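Cysteine hydrolase (Pseudomonas syringae pv. phaseolicola 1448A, PDB 3IRV) is a member of the isochorismatase-like cysteine hydrolase family and probably acts as a hydrolase, its particular substrate not being established. Local coordinates at residues K55-V65 and V213-Y221. Numbering follows the deposited sequence. Where two conformers were deposited one is given.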
ATOM      1  N   LYS A  55     -18.718  16.553  10.162  1.00 13.72           N
ATOM      2  CA  LYS A  55     -18.779  16.433  11.623  1.00 18.02           C
ATOM      3  C   LYS A  55     -17.382  16.297  12.229  1.00 18.68           C
ATOM      4  O   LYS A  55     -17.065  16.934  13.234  1.00 17.67           O
ATOM      5  CB  LYS A  55     -19.651  15.243  12.027  1.00 18.02           C
ATOM      6  CG  LYS A  55     -21.115  15.383  11.650  1.00 26.09           C
ATOM      7  CD  LYS A  55     -21.873  14.166  12.157  1.00 38.70           C
ATOM      8  CE  LYS A  55     -23.380  14.386  12.160  1.00 52.34           C
ATOM      9  NZ  LYS A  55     -23.948  14.200  10.801  1.00 54.66           N
ATOM     10  N   LEU A  56     -16.555  15.468  11.596  1.00 15.16           N
ATOM     11  CA  LEU A  56     -15.186  15.252  12.034  1.00 13.34           C
ATOM     12  C   LEU A  56     -14.400  16.549  12.048  1.00 14.91           C
ATOM     13  O   LEU A  56     -13.714  16.850  13.046  1.00 15.31           O
ATOM     14  CB  LEU A  56     -14.478  14.236  11.130  1.00 10.88           C
ATOM     15  CG  LEU A  56     -12.994  14.022  11.437  1.00 14.93           C
ATOM     16  CD1 LEU A  56     -12.779  13.435  12.849  1.00 17.51           C
ATOM     17  CD2 LEU A  56     -12.408  13.121  10.351  1.00 14.44           C
ATOM     18  N   LEU A  57     -14.494  17.323  10.956  1.00 13.44           N
ATOM     19  CA  LEU A  57     -13.698  18.552  10.848  1.00 12.44           C
ATOM     20  C   LEU A  57     -14.165  19.607  11.862  1.00 15.07           C
ATOM     21  O   LEU A  57     -13.348  20.270  12.487  1.00 17.60           O
ATOM     22  CB  LEU A  57     -13.676  19.109   9.410  1.00 14.35           C
ATOM     23  CG  LEU A  57     -13.148  18.101   8.370  1.00 15.91           C
ATOM     24  CD1 LEU A  57     -12.980  18.745   6.996  1.00 19.80           C
ATOM     25  CD2 LEU A  57     -11.831  17.454   8.823  1.00 22.44           C
ATOM     26  N   GLN A  58     -15.471  19.696  12.070  1.00 15.36           N
ATOM     27  CA  GLN A  58     -16.012  20.609  13.068  1.00 18.29           C
ATOM     28  C   GLN A  58     -15.476  20.246  14.461  1.00 19.02           C
ATOM     29  O   GLN A  58     -15.040  21.129  15.198  1.00 21.38           O
ATOM     30  CB  GLN A  58     -17.533  20.585  13.008  1.00 21.64           C
ATOM     31  CG  GLN A  58     -18.236  21.421  14.052  1.00 29.27           C
ATOM     32  CD  GLN A  58     -19.746  21.185  14.042  1.00 37.63           C
ATOM     33  OE1 GLN A  58     -20.220  20.036  14.034  1.00 41.44           O
ATOM     34  NE2 GLN A  58     -20.509  22.273  14.043  1.00 46.93           N
ATOM     35  N   ALA A  59     -15.459  18.958  14.802  1.00 14.87           N
ATOM     36  CA  ALA A  59     -14.917  18.551  16.118  1.00 17.49           C
ATOM     37  C   ALA A  59     -13.417  18.775  16.240  1.00 20.13           C
ATOM     38  O   ALA A  59     -12.934  19.245  17.273  1.00 19.31           O
ATOM     39  CB  ALA A  59     -15.258  17.121  16.438  1.00 19.33           C
ATOM     40  N   ALA A  60     -12.688  18.485  15.159  1.00 15.05           N
ATOM     41  CA  ALA A  60     -11.243  18.618  15.150  1.00 15.22           C
ATOM     42  C   ALA A  60     -10.849  20.083  15.366  1.00 14.61           C
ATOM     43  O   ALA A  60     -10.029  20.387  16.239  1.00 17.95           O
ATOM     44  CB  ALA A  60     -10.677  18.087  13.821  1.00 13.63           C
ATOM     45  N   ARG A  61     -11.456  20.988  14.597  1.00 14.32           N
ATOM     46  CA  ARG A  61     -11.103  22.401  14.716  1.00 18.06           C
ATOM     47  C   ARG A  61     -11.441  22.935  16.113  1.00 19.85           C
ATOM     48  O   ARG A  61     -10.673  23.711  16.675  1.00 22.40           O
ATOM     49  CB  ARG A  61     -11.743  23.236  13.608  1.00 17.68           C
ATOM     50  CG  ARG A  61     -11.313  22.816  12.200  1.00 15.23           C
ATOM     51  CD  ARG A  61     -11.641  23.903  11.182  1.00 17.56           C
ATOM     52  NE  ARG A  61     -11.491  23.408   9.810  1.00 18.74           N
ATOM     53  CZ  ARG A  61     -12.489  22.917   9.084  1.00 21.18           C
ATOM     54  NH1 ARG A  61     -13.729  22.895   9.578  1.00 19.96           N
ATOM     55  NH2 ARG A  61     -12.248  22.452   7.857  1.00 17.89           N
ATOM     56  N   ALA A  62     -12.552  22.459  16.683  1.00 18.27           N
ATOM     57  CA  ALA A  62     -12.960  22.868  18.039  1.00 23.73           C
ATOM     58  C   ALA A  62     -11.948  22.417  19.107  1.00 23.57           C
ATOM     59  O   ALA A  62     -11.763  23.087  20.144  1.00 26.20           O
ATOM     60  CB  ALA A  62     -14.352  22.331  18.356  1.00 21.17           C
ATOM     61  N   ALA A  63     -11.286  21.288  18.861  1.00 20.15           N
ATOM     62  CA  ALA A  63     -10.321  20.773  19.816  1.00 17.50           C
ATOM     63  C   ALA A  63      -8.871  21.117  19.463  1.00 18.12           C
ATOM     64  O   ALA A  63      -7.934  20.554  20.065  1.00 19.33           O
ATOM     65  CB  ALA A  63     -10.490  19.271  19.944  1.00 21.32           C
ATOM     66  N   GLN A  64      -8.698  21.987  18.463  1.00 21.48           N
ATOM     67  CA  GLN A  64      -7.373  22.413  17.995  1.00 25.87           C
ATOM     68  C   GLN A  64      -6.571  21.221  17.440  1.00 26.02           C
ATOM     69  O   GLN A  64      -5.339  21.155  17.571  1.00 25.76           O
ATOM     70  CB  GLN A  64      -6.601  23.152  19.110  1.00 30.08           C
ATOM     71  CG  GLN A  64      -6.858  24.656  19.203  1.00 44.22           C
ATOM     72  CD  GLN A  64      -8.324  25.013  19.336  1.00 61.17           C
ATOM     73  OE1 GLN A  64      -9.013  24.541  20.245  1.00 70.93           O
ATOM     74  NE2 GLN A  64      -8.814  25.851  18.425  1.00 71.45           N
ATOM     75  N   VAL A  65      -7.291  20.269  16.843  1.00 17.91           N
ATOM     76  CA  VAL A  65      -6.667  19.140  16.165  1.00 16.79           C
ATOM     77  C   VAL A  65      -6.457  19.610  14.709  1.00 17.96           C
ATOM     78  O   VAL A  65      -7.419  20.004  14.040  1.00 16.46           O
ATOM     79  CB  VAL A  65      -7.559  17.876  16.200  1.00 18.38           C
ATOM     80  CG1 VAL A  65      -7.026  16.797  15.239  1.00 16.23           C
ATOM     81  CG2 VAL A  65      -7.638  17.313  17.627  1.00 18.61           C
ATOM     82  N   VAL A 213     -14.369   8.326  17.002  1.00 16.66           N
ATOM     83  CA  VAL A 213     -13.190   9.185  17.063  1.00 14.87           C
ATOM     84  C   VAL A 213     -13.498  10.625  17.530  1.00 17.56           C
ATOM     85  O   VAL A 213     -12.714  11.223  18.272  1.00 18.65           O
ATOM     86  CB  VAL A 213     -12.370   9.117  15.738  1.00 15.78           C
ATOM     87  CG1 VAL A 213     -12.701  10.242  14.790  1.00 16.82           C
ATOM     88  CG2 VAL A 213     -10.867   9.072  16.056  1.00 20.19           C
ATOM     89  N   ILE A 214     -14.656  11.145  17.134  1.00 16.67           N
ATOM     90  CA  ILE A 214     -15.124  12.458  17.597  1.00 17.54           C
ATOM     91  C   ILE A 214     -15.300  12.451  19.120  1.00 20.28           C
ATOM     92  O   ILE A 214     -14.845  13.369  19.806  1.00 18.39           O
ATOM     93  CB  ILE A 214     -16.431  12.864  16.877  1.00 20.55           C
ATOM     94  CG1 ILE A 214     -16.129  13.220  15.407  1.00 14.42           C
ATOM     95  CG2 ILE A 214     -17.148  14.023  17.608  1.00 19.23           C
ATOM     96  CD1 ILE A 214     -17.366  13.469  14.549  1.00 15.67           C
ATOM     97  N   ARG A 215     -15.911  11.396  19.650  1.00 17.71           N
ATOM     98  CA  ARG A 215     -16.102  11.265  21.102  1.00 19.95           C
ATOM     99  C   ARG A 215     -14.784  11.233  21.848  1.00 21.62           C
ATOM    100  O   ARG A 215     -14.623  11.859  22.906  1.00 21.86           O
ATOM    101  CB  ARG A 215     -16.892  10.002  21.406  1.00 22.80           C
ATOM    102  CG  ARG A 215     -18.328  10.147  20.990  1.00 34.43           C
ATOM    103  CD  ARG A 215     -19.210   9.108  21.615  1.00 41.77           C
ATOM    104  NE  ARG A 215     -19.915   8.330  20.602  1.00 32.83           N
ATOM    105  CZ  ARG A 215     -19.574   7.087  20.266  1.00 48.88           C
ATOM    106  NH1 ARG A 215     -18.548   6.471  20.888  1.00 22.09           N
ATOM    107  NH2 ARG A 215     -20.264   6.464  19.313  1.00 47.53           N
ATOM    108  N   ARG A 216     -13.832  10.515  21.261  1.00 17.61           N
ATOM    109  CA  ARG A 216     -12.508  10.356  21.826  0.50 22.51           C
ATOM    110  C   ARG A 216     -11.747  11.682  21.815  1.00 22.56           C
ATOM    111  O   ARG A 216     -11.020  11.999  22.763  1.00 27.34           O
ATOM    112  CB  ARG A 216     -11.753   9.286  21.039  0.50 22.11           C
ATOM    113  CG  ARG A 216     -10.840   8.455  21.881  0.50 25.27           C
ATOM    114  CD  ARG A 216      -9.967   7.595  20.999  0.50 21.68           C
ATOM    115  NE  ARG A 216     -10.650   6.388  20.553  0.50 21.06           N
ATOM    116  CZ  ARG A 216     -10.187   5.566  19.618  0.50 18.76           C
ATOM    117  NH1 ARG A 216     -10.889   4.491  19.285  0.50 18.15           N
ATOM    118  NH2 ARG A 216      -9.030   5.821  19.009  0.50 16.65           N
ATOM    119  N   ILE A 217     -11.940  12.465  20.747  1.00 19.66           N
ATOM    120  CA  ILE A 217     -11.341  13.796  20.633  1.00 22.05           C
ATOM    121  C   ILE A 217     -11.955  14.750  21.681  1.00 27.72           C
ATOM    122  O   ILE A 217     -11.233  15.471  22.390  1.00 29.06           O
ATOM    123  CB  ILE A 217     -11.542  14.387  19.204  1.00 21.59           C
ATOM    124  CG1 ILE A 217     -10.585  13.718  18.201  1.00 22.27           C
ATOM    125  CG2 ILE A 217     -11.343  15.902  19.184  1.00 25.53           C
ATOM    126  CD1 ILE A 217     -10.894  14.054  16.729  1.00 20.81           C
ATOM    127  N   GLU A 218     -13.287  14.730  21.789  1.00 24.96           N
ATOM    128  CA  GLU A 218     -14.006  15.590  22.747  1.00 27.71           C
ATOM    129  C   GLU A 218     -13.655  15.289  24.211  1.00 25.90           C
ATOM    130  O   GLU A 218     -13.567  16.202  25.034  1.00 30.87           O
ATOM    131  CB  GLU A 218     -15.515  15.480  22.524  1.00 29.58           C
ATOM    132  CG  GLU A 218     -15.979  16.114  21.227  1.00 27.98           C
ATOM    133  CD  GLU A 218     -17.408  15.733  20.847  1.00 24.83           C
ATOM    134  OE1 GLU A 218     -17.956  14.758  21.407  1.00 33.21           O
ATOM    135  OE2 GLU A 218     -17.976  16.404  19.972  1.00 28.81           O
ATOM    136  N   SER A 219     -13.446  14.016  24.518  1.00 24.41           N
ATOM    137  CA  SER A 219     -13.156  13.580  25.888  1.00 29.60           C
ATOM    138  C   SER A 219     -11.726  13.904  26.300  1.00 35.34           C
ATOM    139  O   SER A 219     -11.455  14.174  27.467  1.00 37.87           O
ATOM    140  CB  SER A 219     -13.403  12.082  26.024  1.00 34.90           C
ATOM    141  OG  SER A 219     -14.769  11.794  25.781  1.00 46.41           O
ATOM    142  N   ALA A 220     -10.814  13.873  25.336  1.00 37.80           N
ATOM    143  CA  ALA A 220      -9.406  14.174  25.590  1.00 42.97           C
ATOM    144  C   ALA A 220      -9.147  15.676  25.701  1.00 49.11           C
ATOM    145  O   ALA A 220      -8.142  16.099  26.275  1.00 53.47           O
ATOM    146  CB  ALA A 220      -8.550  13.581  24.503  1.00 42.09           C
ATOM    147  N   TYR A 221     -10.052  16.469  25.138  1.00 54.85           N
ATOM    148  CA  TYR A 221      -9.931  17.918  25.141  1.00 60.18           C
ATOM    149  C   TYR A 221     -10.702  18.511  26.316  1.00 64.81           C
ATOM    150  O   TYR A 221     -10.115  19.126  27.209  1.00 72.42           O
ATOM    151  CB  TYR A 221     -10.438  18.482  23.810  1.00 60.09           C
ATOM    152  CG  TYR A 221     -10.221  19.969  23.624  1.00 62.79           C
ATOM    153  CD1 TYR A 221     -11.278  20.871  23.789  1.00 62.92           C
ATOM    154  CD2 TYR A 221      -8.965  20.477  23.271  1.00 61.78           C
ATOM    155  CE1 TYR A 221     -11.094  22.241  23.617  1.00 62.43           C
ATOM    156  CE2 TYR A 221      -8.769  21.852  23.096  1.00 63.68           C
ATOM    157  CZ  TYR A 221      -9.840  22.724  23.270  1.00 61.76           C
ATOM    158  OH  TYR A 221      -9.668  24.077  23.099  1.00 63.14           O
TER
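Leu56 lies level with Ile214 and Ala63 with Tyr221 where helices 55-62 and 213-220 run side by side in the same direction, their axes 12° apart and 9.8 Å away at closest approach. The CB of Ile214 is directed toward the neighbouring helix: its CG2 meets Ala59 CB at 3.8 Å, while CG1, beside the backbone N (chi1 -72°), carries CD1 onto the backbone between Lys55 and Leu56, 3.7 Å from Leu56 N. On the sheet side, Leu56 CD1 touches Val213 CG1 at 3.7 Å, and both side chains rest on Leu170 of strand 166-170. The two helices thus pack as neighbours on one face of the central parallel sheet of this alpha/beta isochorismatase-like fold, joining the C-terminal helix to the one that precedes strand 66-72. One turn on, Ile217 CG2 presses against Ala63 CB at 3.6 Å. Helix 55-62 ends in a Schellman motif with Gln64 at positive phi, Val65 N bonding to Ala60 O. Poorly ordered Tyr221, its CG opposite the backbone N (chi1 -173°), lays its ring over this turn; Ala63 CA sits 3.7 Å from the ring centroid, almost squarely over the face, in a CH-pi contact. Tyr221 OH lies 3.0 Å from Gln64 OE1.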